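Side-chain contacts in 4-amino-4-deoxychorismate lyase (Legionella pneumophila, PDB 3LUL), which belongs to the class IV aminotransferase family of pyridoxal phosphate enzymes and carries its cofactor covalently attached in a dimer of two-domain subunits: residues Ile127-Asp132 against Tyr145-Ile150; Leu164-Glu169 against Leu222-Ile227; Asn170-Thr175 against Tyr189-Glu194. All blocks are in the same frame, centred on the assembly; numbering follows the deposited sequence. Where two conformers were deposited one is given.

From the N terminus, the first of the three contacts along the chain is interaction 1, where strand 122-131 is tied to the start of helix 146-157. This closes a short loop of 12 residues that contains the cofactor-bearing lysine, position 141. Interaction 2 opens afterwards on strand 162-167, the parallel neighbour of strand 122-131, and closes only 52 residues later at helix 224-228. Interaction 3 lies wholly within that span, joining strand 172-175 to the end of strand 187-190. Interactions 2 and 3 are centred about 7 Å apart, and backbone bonds F165-T173 and L222-V172 connect them directly. Interactions 1 and 2 are joined by the probable bond of R131 O with T168 N; all three reach the same curled mixed sheet.

Interaction 1 (Ile127-Asp132 against Tyr145-Ile150)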
loop_
_atom_site.group_PDB
_atom_site.type_symbol
_atom_site.label_atom_id
_atom_site.label_comp_id
_atom_site.label_asym_id
_atom_site.label_seq_id
_atom_site.Cartn_x
_atom_site.Cartn_y
_atom_site.Cartn_z
ATOM N N ILE B 127 -3.174 -9.802 14.612
ATOM C CA ILE B 127 -4.133 -9.127 13.758
ATOM C C ILE B 127 -5.145 -10.146 13.195
ATOM O O ILE B 127 -4.779 -11.271 12.847
ATOM C CB ILE B 127 -3.347 -8.394 12.648
ATOM C CG1 ILE B 127 -2.600 -7.175 13.260
ATOM C CG2 ILE B 127 -4.223 -7.999 11.485
ATOM C CD1 ILE B 127 -3.446 -5.994 13.696
ATOM N N ASN B 128 -6.396 -9.719 13.065
ATOM C CA ASN B 128 -7.492 -10.621 12.668
ATOM C C ASN B 128 -7.566 -10.859 11.154
ATOM O O ASN B 128 -7.959 -11.927 10.706
ATOM C CB ASN B 128 -8.860 -10.120 13.171
ATOM C CG ASN B 128 -9.272 -8.806 12.558
ATOM O OD1 ASN B 128 -8.528 -7.822 12.614
ATOM N ND2 ASN B 128 -10.464 -8.780 11.957
ATOM N N TRP B 129 -7.234 -9.860 10.361
ATOM C CA TRP B 129 -7.231 -10.082 8.920
ATOM C C TRP B 129 -5.961 -10.862 8.496
ATOM O O TRP B 129 -4.877 -10.724 9.122
ATOM C CB TRP B 129 -7.415 -8.776 8.154
ATOM C CG TRP B 129 -6.266 -7.815 8.184
ATOM C CD1 TRP B 129 -5.159 -7.841 7.397
ATOM C CD2 TRP B 129 -6.152 -6.633 8.993
ATOM N NE1 TRP B 129 -4.355 -6.784 7.694
ATOM C CE2 TRP B 129 -4.958 -6.011 8.649
ATOM C CE3 TRP B 129 -6.956 -6.044 9.971
ATOM C CZ2 TRP B 129 -4.511 -4.825 9.269
ATOM C CZ3 TRP B 129 -6.499 -4.834 10.578
ATOM C CH2 TRP B 129 -5.301 -4.268 10.226
ATOM N N LEU B 130 -6.115 -11.700 7.458
ATOM C CA LEU B 130 -5.041 -12.574 6.973
ATOM C C LEU B 130 -4.463 -12.110 5.636
ATOM O O LEU B 130 -5.148 -11.461 4.857
ATOM C CB LEU B 130 -5.545 -14.002 6.880
ATOM C CG LEU B 130 -6.192 -14.580 8.169
ATOM C CD1 LEU B 130 -6.704 -16.037 7.919
ATOM C CD2 LEU B 130 -5.282 -14.548 9.388
ATOM N N ARG B 131 -3.219 -12.502 5.375
ATOM C CA ARG B 131 -2.508 -12.197 4.128
ATOM C C ARG B 131 -2.347 -13.451 3.288
ATOM O O ARG B 131 -1.994 -14.506 3.794
ATOM C CB ARG B 131 -1.119 -11.618 4.406
ATOM C CG ARG B 131 -1.146 -10.302 5.099
ATOM C CD ARG B 131 0.238 -9.838 5.604
ATOM N NE ARG B 131 0.128 -8.459 6.076
ATOM C CZ ARG B 131 1.165 -7.767 6.551
ATOM N NH1 ARG B 131 2.357 -8.338 6.632
ATOM N NH2 ARG B 131 1.010 -6.509 6.933
ATOM N N ASP B 132 -2.576 -13.332 1.987
ATOM C CA ASP B 132 -2.251 -14.411 1.054
ATOM C C ASP B 132 -0.750 -14.403 0.845
ATOM O O ASP B 132 -0.177 -13.423 0.410
ATOM C CB ASP B 132 -2.962 -14.212 -0.291
ATOM C CG ASP B 132 -2.978 -15.464 -1.144
ATOM O OD1 ASP B 132 -2.060 -16.289 -1.005
ATOM O OD2 ASP B 132 -3.914 -15.624 -1.955
ATOM N N TYR B 145 2.683 1.147 3.255
ATOM C CA TYR B 145 2.656 0.686 4.647
ATOM C C TYR B 145 1.407 1.068 5.432
ATOM O O TYR B 145 1.388 0.908 6.653
ATOM C CB TYR B 145 3.961 1.091 5.393
ATOM C CG TYR B 145 5.014 -0.054 5.323
ATOM C CD1 TYR B 145 5.303 -0.671 4.110
ATOM C CD2 TYR B 145 5.677 -0.520 6.461
ATOM C CE1 TYR B 145 6.258 -1.736 3.997
ATOM C CE2 TYR B 145 6.637 -1.586 6.374
ATOM C CZ TYR B 145 6.916 -2.186 5.134
ATOM O OH TYR B 145 7.814 -3.232 4.978
ATOM N N LEU B 146 0.349 1.558 4.779
ATOM C CA LEU B 146 -0.857 1.900 5.540
ATOM C C LEU B 146 -1.415 0.740 6.360
ATOM O O LEU B 146 -1.876 0.944 7.504
ATOM C CB LEU B 146 -1.942 2.492 4.645
ATOM C CG LEU B 146 -3.176 3.094 5.307
ATOM C CD1 LEU B 146 -2.891 4.126 6.450
ATOM C CD2 LEU B 146 -4.087 3.712 4.209
ATOM N N GLU B 147 -1.371 -0.466 5.775
ATOM C CA GLU B 147 -1.836 -1.654 6.467
ATOM C C GLU B 147 -1.113 -1.817 7.815
ATOM O O GLU B 147 -1.751 -2.089 8.861
ATOM C CB GLU B 147 -1.656 -2.889 5.603
ATOM C CG GLU B 147 -2.272 -4.122 6.218
ATOM C CD GLU B 147 -2.009 -5.391 5.426
ATOM O OE1 GLU B 147 -1.931 -5.355 4.174
ATOM O OE2 GLU B 147 -1.943 -6.429 6.102
ATOM N N ALA B 148 0.212 -1.657 7.764
ATOM C CA ALA B 148 1.069 -1.721 8.930
ATOM C C ALA B 148 0.753 -0.619 9.924
ATOM O O ALA B 148 0.722 -0.853 11.126
ATOM C CB ALA B 148 2.557 -1.670 8.537
ATOM N N ILE B 149 0.533 0.576 9.425
ATOM C CA ILE B 149 0.159 1.717 10.272
ATOM C C ILE B 149 -1.139 1.440 11.021
ATOM O O ILE B 149 -1.204 1.617 12.237
ATOM C CB ILE B 149 0.034 3.039 9.433
ATOM C CG1 ILE B 149 1.420 3.463 8.934
ATOM C CG2 ILE B 149 -0.612 4.165 10.278
ATOM C CD1 ILE B 149 1.372 4.546 7.869
ATOM N N ILE B 150 -2.164 0.996 10.309
ATOM C CA ILE B 150 -3.463 0.705 10.940
ATOM C C ILE B 150 -3.299 -0.389 12.043
ATOM O O ILE B 150 -3.787 -0.234 13.162
ATOM C CB ILE B 150 -4.511 0.292 9.869
ATOM C CG1 ILE B 150 -4.819 1.478 8.912
ATOM C CG2 ILE B 150 -5.811 -0.259 10.549
ATOM C CD1 ILE B 150 -5.685 1.072 7.721
#
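E147 swings CG opposite its own amide nitrogen (chi1 -173°) and stays extended from there, reaching from the first turn of helix 146-157 to W129 and R131. R131, extended from CG to NE, comes from the opposite direction. Its guanidinium presents an edge to E147 OE2, and the guanidinium and carboxylate planes are 80° apart. R131 NE donates to E147 OE2 at 2.9 Å in a salt bridge, and R131 NH2 adds a weak bond to the same oxygen at 3.1 Å. The indole takes a second approach: W129 NE1 lies 2.9 Å from E147 OE2, in a nearly straight bond (166°) that stays in the ring plane. The indole and the E147 chain slide past each other in opposite directions, W129 CZ2 lying 3.8 Å from E147 CG, while W129 CH2 touches I150 CG2 at 4.1 Å. I127 CG2 sits over one face of the indole. The other carboxylate oxygen, E147 OE1, is held by Y138 OH, and R131 also makes a cation-pi contact with F165. Because W129 NE1 and R131 NE reach OE2 from opposite faces of the carboxylate plane, they fix the rotation of this buried group, and together they would probably stabilise its negative charge.

Interaction 2 (Leu164-Glu169 against Leu222-Ile227); sequences LFFNTE and LTKKRI
A short helix covers one face of the curled mixed sheet of the class IV aminotransferase fold here: L164 and F166 of strand 162-167 pack against K224 and I227 at the start of helix 224-228. Alternation along the strand turns L164 and F166 to this helix, while F165 between them projects to the other face, where it meets helix 146-157 and R131. No hydrogen bond crosses the contact; it is held by apolar surfaces. L164 and I227 reach toward each other tip to tip, with L164 CD2 3.9 Å from I227 CD1. The same methyl, I227 CD1, lies 4.1 Å from F166 CZ, so it serves both strand residues. The phenyl ring of F166 crosses the root of the lysine chain at about a right angle, F166 CE2 approaching K224 CB to 3.9 Å. V172 of the adjoining strand 172-175 packs beside L164 and F166 and extends this apolar patch. N167 OD1 closes an Asx turn after the strand, accepting from E169 N at 2.9 Å, and T223 OG1 caps the helix weakly through a bond from R226 N. K224 runs out fully extended (chi1 -172°), lending only its aliphatic part to F166 and carrying NZ on to a salt bridge with D249 OD2.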
loop_
_atom_site.group_PDB
_atom_site.type_symbol
_atom_site.label_atom_id
_atom_site.label_comp_id
_atom_site.label_asym_id
_atom_site.label_seq_id
_atom_site.Cartn_x
_atom_site.Cartn_y
_atom_site.Cartn_z
ATOM N N LEU B 164 1.262 -8.524 15.017
ATOM C CA LEU B 164 1.740 -9.720 14.362
ATOM C C LEU B 164 0.706 -10.224 13.345
ATOM O O LEU B 164 -0.488 -10.413 13.667
ATOM C CB LEU B 164 2.015 -10.801 15.395
ATOM C CG LEU B 164 2.669 -12.075 14.905
ATOM C CD1 LEU B 164 4.118 -11.839 14.406
ATOM C CD2 LEU B 164 2.667 -13.098 16.088
ATOM N N PHE B 165 1.162 -10.411 12.115
ATOM C CA PHE B 165 0.335 -10.912 11.019
ATOM C C PHE B 165 0.503 -12.415 10.759
ATOM O O PHE B 165 1.595 -12.996 10.921
ATOM C CB PHE B 165 0.642 -10.171 9.724
ATOM C CG PHE B 165 0.506 -8.689 9.842
ATOM C CD1 PHE B 165 -0.722 -8.065 9.638
ATOM C CD2 PHE B 165 1.590 -7.910 10.159
ATOM C CE1 PHE B 165 -0.868 -6.678 9.720
ATOM C CE2 PHE B 165 1.461 -6.503 10.258
ATOM C CZ PHE B 165 0.216 -5.891 10.052
ATOM N N PHE B 166 -0.605 -12.988 10.317
ATOM C CA PHE B 166 -0.735 -14.351 9.879
ATOM C C PHE B 166 -1.196 -14.432 8.403
ATOM O O PHE B 166 -1.850 -13.499 7.871
ATOM C CB PHE B 166 -1.712 -15.068 10.780
ATOM C CG PHE B 166 -1.210 -15.244 12.208
ATOM C CD1 PHE B 166 -1.219 -14.179 13.102
ATOM C CD2 PHE B 166 -0.720 -16.472 12.642
ATOM C CE1 PHE B 166 -0.707 -14.338 14.426
ATOM C CE2 PHE B 166 -0.232 -16.622 13.954
ATOM C CZ PHE B 166 -0.239 -15.562 14.826
ATOM N N ASN B 167 -0.808 -15.518 7.739
ATOM C CA ASN B 167 -1.245 -15.757 6.370
ATOM C C ASN B 167 -2.563 -16.547 6.370
ATOM O O ASN B 167 -3.072 -16.924 7.442
ATOM C CB ASN B 167 -0.147 -16.370 5.456
ATOM C CG ASN B 167 0.255 -17.783 5.826
ATOM O OD1 ASN B 167 -0.507 -18.526 6.433
ATOM N ND2 ASN B 167 1.464 -18.174 5.399
ATOM N N THR B 168 -3.127 -16.752 5.179
ATOM C CA THR B 168 -4.409 -17.441 5.030
ATOM C C THR B 168 -4.337 -18.957 5.272
ATOM O O THR B 168 -5.370 -19.633 5.301
ATOM C CB THR B 168 -5.068 -17.114 3.643
ATOM O OG1 THR B 168 -4.175 -17.514 2.604
ATOM C CG2 THR B 168 -5.380 -15.604 3.515
ATOM N N GLU B 169 -3.133 -19.480 5.533
ATOM C CA GLU B 169 -2.957 -20.856 6.006
ATOM C C GLU B 169 -2.781 -20.880 7.532
ATOM O O GLU B 169 -2.413 -21.901 8.075
ATOM C CB GLU B 169 -1.752 -21.507 5.299
ATOM C CG GLU B 169 -1.959 -21.628 3.771
ATOM C CD GLU B 169 -0.686 -21.986 3.001
ATOM O OE1 GLU B 169 0.414 -22.004 3.595
ATOM O OE2 GLU B 169 -0.770 -22.237 1.780
ATOM N N LEU B 222 4.863 -21.920 10.946
ATOM C CA LEU B 222 4.604 -21.904 12.390
ATOM C C LEU B 222 3.175 -21.471 12.666
ATOM O O LEU B 222 2.738 -20.428 12.189
ATOM C CB LEU B 222 5.556 -20.946 13.086
ATOM C CG LEU B 222 7.031 -21.330 13.120
ATOM C CD1 LEU B 222 7.905 -20.111 13.376
ATOM C CD2 LEU B 222 7.264 -22.426 14.162
ATOM N N THR B 223 2.449 -22.278 13.432
ATOM C CA THR B 223 1.079 -21.924 13.847
ATOM C C THR B 223 1.134 -21.002 15.077
ATOM O O THR B 223 2.204 -20.839 15.709
ATOM C CB THR B 223 0.302 -23.188 14.213
ATOM O OG1 THR B 223 1.001 -23.831 15.272
ATOM C CG2 THR B 223 0.221 -24.144 13.030
ATOM N N LYS B 224 -0.013 -20.441 15.453
ATOM C CA LYS B 224 -0.103 -19.579 16.645
ATOM C C LYS B 224 0.222 -20.398 17.906
ATOM O O LYS B 224 0.865 -19.900 18.834
ATOM C CB LYS B 224 -1.483 -18.936 16.774
ATOM C CG LYS B 224 -1.568 -17.890 17.879
ATOM C CD LYS B 224 -2.916 -17.186 17.884
ATOM C CE LYS B 224 -2.947 -16.107 18.950
ATOM N NZ LYS B 224 -4.333 -15.773 19.399
ATOM N N LYS B 225 -0.201 -21.654 17.890
ATOM C CA LYS B 225 0.073 -22.582 18.980
ATOM C C LYS B 225 1.575 -22.798 19.191
ATOM O O LYS B 225 2.010 -22.914 20.330
ATOM C CB LYS B 225 -0.633 -23.921 18.756
ATOM C CG LYS B 225 -0.420 -24.917 19.926
ATOM C CD LYS B 225 -1.192 -26.215 19.751
ATOM C CE LYS B 225 -0.622 -27.333 20.656
ATOM N NZ LYS B 225 -0.315 -26.883 22.047
ATOM N N ARG B 226 2.366 -22.853 18.119
ATOM C CA ARG B 226 3.843 -22.910 18.270
ATOM C C ARG B 226 4.412 -21.723 19.011
ATOM O O ARG B 226 5.337 -21.880 19.825
ATOM C CB ARG B 226 4.556 -23.025 16.925
ATOM C CG ARG B 226 4.302 -24.306 16.184
ATOM C CD ARG B 226 4.758 -25.510 16.950
ATOM N NE ARG B 226 6.154 -25.406 17.377
ATOM C CZ ARG B 226 7.215 -25.815 16.675
ATOM N NH1 ARG B 226 7.078 -26.372 15.473
ATOM N NH2 ARG B 226 8.438 -25.667 17.190
ATOM N N ILE B 227 3.891 -20.530 18.732
ATOM C CA ILE B 227 4.362 -19.324 19.410
ATOM C C ILE B 227 3.975 -19.390 20.877
ATOM O O ILE B 227 4.813 -19.167 21.770
ATOM C CB ILE B 227 3.788 -18.025 18.793
ATOM C CG1 ILE B 227 4.072 -17.955 17.311
ATOM C CG2 ILE B 227 4.386 -16.808 19.431
ATOM C CD1 ILE B 227 3.207 -16.882 16.599
#

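Interaction 3 (Asn170-Thr175 against Tyr189-Glu194)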
loop_
_atom_site.group_PDB
_atom_site.type_symbol
_atom_site.label_atom_id
_atom_site.label_comp_id
_atom_site.label_asym_id
_atom_site.label_seq_id
_atom_site.Cartn_x
_atom_site.Cartn_y
_atom_site.Cartn_z
ATOM N N ASN B 170 -3.076 -19.751 8.193
ATOM C CA ASN B 170 -2.925 -19.564 9.642
ATOM C C ASN B 170 -1.513 -19.775 10.148
ATOM O O ASN B 170 -1.308 -20.203 11.284
ATOM C CB ASN B 170 -3.917 -20.415 10.407
ATOM C CG ASN B 170 -5.329 -20.129 9.994
ATOM O OD1 ASN B 170 -5.995 -20.990 9.440
ATOM N ND2 ASN B 170 -5.788 -18.911 10.251
ATOM N N HIS B 171 -0.537 -19.415 9.326
ATOM C CA HIS B 171 0.864 -19.459 9.745
ATOM C C HIS B 171 1.355 -18.026 9.971
ATOM O O HIS B 171 0.985 -17.102 9.238
ATOM C CB HIS B 171 1.723 -20.184 8.727
ATOM C CG HIS B 171 1.379 -21.633 8.571
ATOM N ND1 HIS B 171 1.330 -22.253 7.341
ATOM C CD2 HIS B 171 1.053 -22.579 9.483
ATOM C CE1 HIS B 171 0.989 -23.518 7.499
ATOM N NE2 HIS B 171 0.813 -23.744 8.789
ATOM N N VAL B 172 2.151 -17.857 11.025
ATOM C CA VAL B 172 2.798 -16.589 11.387
ATOM C C VAL B 172 3.675 -16.073 10.246
ATOM O O VAL B 172 4.377 -16.862 9.617
ATOM C CB VAL B 172 3.750 -16.786 12.607
ATOM C CG1 VAL B 172 4.313 -15.433 13.082
ATOM C CG2 VAL B 172 3.057 -17.518 13.744
ATOM N N THR B 173 3.659 -14.780 9.985
ATOM C CA THR B 173 4.586 -14.172 9.024
ATOM C C THR B 173 5.583 -13.261 9.777
ATOM O O THR B 173 6.689 -13.685 10.086
ATOM C CB THR B 173 3.868 -13.476 7.851
ATOM O OG1 THR B 173 3.024 -12.382 8.303
ATOM C CG2 THR B 173 3.044 -14.511 7.129
ATOM N N GLU B 174 5.162 -12.049 10.104
ATOM C CA GLU B 174 6.058 -11.023 10.647
ATOM C C GLU B 174 5.237 -9.969 11.335
ATOM O O GLU B 174 4.006 -10.024 11.292
ATOM C CB GLU B 174 6.839 -10.398 9.486
ATOM C CG GLU B 174 5.935 -9.732 8.491
ATOM C CD GLU B 174 6.595 -9.427 7.165
ATOM O OE1 GLU B 174 7.807 -9.666 7.021
ATOM O OE2 GLU B 174 5.887 -8.884 6.299
ATOM N N THR B 175 5.899 -8.997 11.971
ATOM C CA THR B 175 5.201 -7.843 12.506
ATOM C C THR B 175 5.114 -6.678 11.499
ATOM O O THR B 175 5.344 -6.856 10.300
ATOM C CB THR B 175 5.848 -7.345 13.851
ATOM O OG1 THR B 175 7.092 -6.693 13.590
ATOM C CG2 THR B 175 6.009 -8.523 14.856
ATOM N N TYR B 189 13.460 -21.321 15.626
ATOM C CA TYR B 189 12.491 -21.490 14.545
ATOM C C TYR B 189 12.115 -20.094 13.994
ATOM O O TYR B 189 12.081 -19.103 14.743
ATOM C CB TYR B 189 11.237 -22.196 15.050
ATOM C CG TYR B 189 11.462 -23.585 15.585
ATOM C CD1 TYR B 189 11.810 -23.791 16.926
ATOM C CD2 TYR B 189 11.344 -24.691 14.762
ATOM C CE1 TYR B 189 12.041 -25.099 17.430
ATOM C CE2 TYR B 189 11.545 -25.982 15.255
ATOM C CZ TYR B 189 11.898 -26.173 16.588
ATOM O OH TYR B 189 12.073 -27.412 17.076
ATOM N N THR B 190 11.869 -20.017 12.697
ATOM C CA THR B 190 11.435 -18.779 12.074
ATOM C C THR B 190 10.612 -19.098 10.816
ATOM O O THR B 190 10.823 -20.129 10.188
ATOM C CB THR B 190 12.646 -17.881 11.764
ATOM O OG1 THR B 190 12.197 -16.556 11.536
ATOM C CG2 THR B 190 13.474 -18.394 10.558
ATOM N N PRO B 191 9.608 -18.268 10.508
ATOM C CA PRO B 191 8.822 -18.561 9.303
ATOM C C PRO B 191 9.671 -18.656 8.038
ATOM O O PRO B 191 10.705 -17.968 7.917
ATOM C CB PRO B 191 7.862 -17.360 9.253
ATOM C CG PRO B 191 7.567 -17.118 10.673
ATOM C CD PRO B 191 8.928 -17.257 11.339
ATOM N N ARG B 192 9.244 -19.518 7.111
ATOM C CA ARG B 192 9.877 -19.678 5.804
ATOM C C ARG B 192 9.661 -18.449 4.935
ATOM O O ARG B 192 8.645 -17.755 5.084
ATOM C CB ARG B 192 9.244 -20.861 5.065
ATOM C CG ARG B 192 9.411 -22.195 5.699
ATOM C CD ARG B 192 8.714 -23.292 4.857
ATOM N NE ARG B 192 7.351 -22.918 4.476
ATOM C CZ ARG B 192 6.798 -23.193 3.300
ATOM N NH1 ARG B 192 7.491 -23.853 2.379
ATOM N NH2 ARG B 192 5.558 -22.798 3.038
ATOM N N VAL B 193 10.588 -18.183 4.007
ATOM C CA VAL B 193 10.387 -17.126 3.019
ATOM C C VAL B 193 9.056 -17.375 2.279
ATOM O O VAL B 193 8.315 -16.451 2.047
ATOM C CB VAL B 193 11.550 -17.023 2.001
ATOM C CG1 VAL B 193 11.321 -15.847 1.054
ATOM C CG2 VAL B 193 12.869 -16.835 2.708
ATOM N N GLU B 194 8.754 -18.631 2.003
ATOM C CA GLU B 194 7.532 -19.024 1.281
ATOM C C GLU B 194 6.222 -18.800 2.050
ATOM O O GLU B 194 5.154 -18.879 1.447
ATOM C CB GLU B 194 7.618 -20.493 0.874
ATOM C CG GLU B 194 8.768 -20.829 -0.056
ATOM C CD GLU B 194 9.935 -21.558 0.615
ATOM O OE1 GLU B 194 10.326 -21.225 1.756
ATOM O OE2 GLU B 194 10.458 -22.489 -0.019
#
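The backbones come closest between T173 and P191, whose CA atoms are 6.1 Å apart, where the irregular strand 172-175 passes P191, the first residue beyond strand 187-190. No hydrogen bond joins the two segments. Instead the pyrrolidine ring of P191 projects toward the passing backbone and meets two successive carbonyl oxygens: P191 CG is 3.4 Å from V172 O and 3.6 Å from T173 O, and P191 CB is 3.5 Å from V172 O. In a regular strand, successive carbonyls point to opposite sides; here the psi of T173, -81°, breaks that alternation and lets both oxygens approach the same ring. These are close van der Waals contacts of the CB and CG methylenes, at most weak C-H...O contacts. V172 adds a looser apolar touch, its CB 4.3 Å from P191 CG. The CB of T173 points away from P191, and its OG1 makes a weak hydrogen bond to F165 O. Neighbouring bonds place the contact in the sheet: V172 shares a backbone bond with L222, which also packs on P191, and P191 O accepts from R203 NH2. Just before the proline, T190 OG1 is bonded to L180 O. The buried proline thus packs the turn after strand 187-190 against the backbone of strand 172-175, two strands of the curled mixed sheet in the larger, C-terminal domain of the class IV aminotransferase fold.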